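Local coordinates for protein amidase (Bacillus anthracis, PDB 5EWQ) that probably hydrolyses monocarboxylic acid amides to the carboxylate and ammonia, at residues G355-L360 with E455-A460. Numbering follows the deposited sequence.
Sequences GGVDNL and EVLLSA
V357 and N359 lie along the first turn of helix 457-462, where L457 and L458 meet them; the CA atoms of V357 and L458 are 7.2 Å apart and those of N359 and L457 7.5 Å. Residues 355-359 are the irregular end of the loop that runs from the edge strand 345-347 of the central mixed sheet of this amidase fold into helix 360-377, with N359 at the N-cap position. Residues 455-460 follow strand 447-451 of the same sheet and wind into the short helix, whose first turn is closed by the backbone bond from A460 N to V456 O, 3.0 Å. No hydrogen bond crosses between the two segments, and the contact is made mainly by aliphatic groups. V357 reaches L457 and L458 with different branches. Its CG1, anti to the backbone N (chi1 -176°), lies 3.9 Å from L457 CG, the two side chains passing in opposite directions, while CG2 meets CD2 of L458, whose side chain crosses that of V357 at about a right angle. L457 touches two residues of the loop with its two methyls: CD2 rests 3.7 Å from the carbonyl oxygen V357 O, and CD1 turns to N359. L458 is buried, also packing on L436 of helix 418-437 and on L352. That long helix holds the loop too, since D358 N hydrogen-bonds to S428 OG, and N431 ND2 to G355 O. N359 serves apolar and polar neighbours with different parts of its side chain: OD1 makes a weak hydrogen bond with T226 OG1, whereas the aliphatic CB lies 3.6 Å from L457 CD1, with the amide carbon CG slightly farther from the same methyl, at 4.1 Å.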
loop_
_atom_site.group_PDB
_atom_site.type_symbol
_atom_site.label_atom_id
_atom_site.label_comp_id
_atom_site.label_asym_id
_atom_site.label_seq_id
_atom_site.Cartn_x
_atom_site.Cartn_y
_atom_site.Cartn_z
ATOM N N GLY A 355 -9.616 24.337 1.531
ATOM C CA GLY A 355 -9.871 25.331 2.556
ATOM C C GLY A 355 -10.544 24.748 3.782
ATOM O O GLY A 355 -11.552 24.050 3.677
ATOM N N GLY A 356 -9.980 25.031 4.953
ATOM C CA GLY A 356 -10.547 24.571 6.207
ATOM C C GLY A 356 -10.348 23.088 6.454
ATOM O O GLY A 356 -10.829 22.548 7.451
ATOM N N VAL A 357 -9.638 22.427 5.546
ATOM C CA VAL A 357 -9.365 21.002 5.677
ATOM C C VAL A 357 -7.973 20.776 6.259
ATOM O O VAL A 357 -6.973 20.811 5.542
ATOM C CB VAL A 357 -9.482 20.278 4.322
ATOM C CG1 VAL A 357 -9.285 18.781 4.500
ATOM C CG2 VAL A 357 -10.832 20.569 3.686
ATOM N N ASP A 358 -7.918 20.551 7.567
ATOM C CA ASP A 358 -6.650 20.387 8.268
ATOM C C ASP A 358 -6.156 18.945 8.203
ATOM O O ASP A 358 -6.952 18.010 8.110
ATOM C CB ASP A 358 -6.789 20.833 9.725
ATOM C CG ASP A 358 -5.508 20.660 10.516
ATOM O OD1 ASP A 358 -4.697 21.609 10.553
ATOM O OD2 ASP A 358 -5.311 19.573 11.100
ATOM N N ASN A 359 -4.839 18.775 8.252
ATOM C CA ASN A 359 -4.229 17.453 8.219
ATOM C C ASN A 359 -3.177 17.284 9.311
ATOM O O ASN A 359 -3.130 16.258 9.988
ATOM C CB ASN A 359 -3.603 17.196 6.847
ATOM C CG ASN A 359 -3.160 15.757 6.668
ATOM O OD1 ASN A 359 -3.743 14.840 7.245
ATOM N ND2 ASN A 359 -2.122 15.554 5.865
ATOM N N LEU A 360 -2.341 18.305 9.481
ATOM C CA LEU A 360 -1.214 18.240 10.407
ATOM C C LEU A 360 -1.643 18.211 11.872
ATOM O O LEU A 360 -1.180 17.367 12.641
ATOM C CB LEU A 360 -0.270 19.421 10.170
ATOM C CG LEU A 360 0.332 19.525 8.767
ATOM C CD1 LEU A 360 1.346 20.657 8.698
ATOM C CD2 LEU A 360 0.962 18.204 8.349
ATOM N N GLU A 455 -3.816 15.799 -5.275
ATOM C CA GLU A 455 -5.089 16.084 -4.617
ATOM C C GLU A 455 -5.584 14.899 -3.790
ATOM O O GLU A 455 -6.556 14.241 -4.158
ATOM C CB GLU A 455 -6.152 16.470 -5.651
ATOM C CG GLU A 455 -5.779 17.654 -6.530
ATOM C CD GLU A 455 -5.635 18.945 -5.748
ATOM O OE1 GLU A 455 -6.335 19.106 -4.726
ATOM O OE2 GLU A 455 -4.818 19.799 -6.155
ATOM N N VAL A 456 -4.921 14.638 -2.668
ATOM C CA VAL A 456 -5.282 13.510 -1.814
ATOM C C VAL A 456 -5.886 13.978 -0.494
ATOM O O VAL A 456 -6.642 13.247 0.147
ATOM C CB VAL A 456 -4.058 12.617 -1.523
ATOM C CG1 VAL A 456 -4.489 11.309 -0.878
ATOM C CG2 VAL A 456 -3.300 12.340 -2.801
ATOM N N LEU A 457 -5.555 15.206 -0.103
ATOM C CA LEU A 457 -5.985 15.770 1.175
ATOM C C LEU A 457 -7.492 15.682 1.400
ATOM O O LEU A 457 -7.944 15.303 2.481
ATOM C CB LEU A 457 -5.540 17.232 1.278
ATOM C CG LEU A 457 -6.019 18.005 2.509
ATOM C CD1 LEU A 457 -5.548 17.329 3.786
ATOM C CD2 LEU A 457 -5.545 19.450 2.457
ATOM N N LEU A 458 -8.267 16.023 0.376
ATOM C CA LEU A 458 -9.719 16.073 0.503
ATOM C C LEU A 458 -10.349 14.684 0.547
ATOM O O LEU A 458 -11.191 14.404 1.400
ATOM C CB LEU A 458 -10.321 16.880 -0.648
ATOM C CG LEU A 458 -9.786 18.303 -0.812
ATOM C CD1 LEU A 458 -10.514 19.027 -1.931
ATOM C CD2 LEU A 458 -9.902 19.074 0.491
ATOM N N SER A 459 -9.940 13.817 -0.374
ATOM C CA SER A 459 -10.525 12.484 -0.485
ATOM C C SER A 459 -10.180 11.597 0.710
ATOM O O SER A 459 -10.931 10.680 1.047
ATOM C CB SER A 459 -10.071 11.812 -1.783
ATOM O OG SER A 459 -8.657 11.739 -1.857
ATOM N N ALA A 460 -9.046 11.871 1.346
ATOM C CA ALA A 460 -8.611 11.091 2.500
ATOM C C ALA A 460 -9.423 11.450 3.741
ATOM O O ALA A 460 -9.849 10.570 4.491
ATOM C CB ALA A 460 -7.128 11.306 2.757
#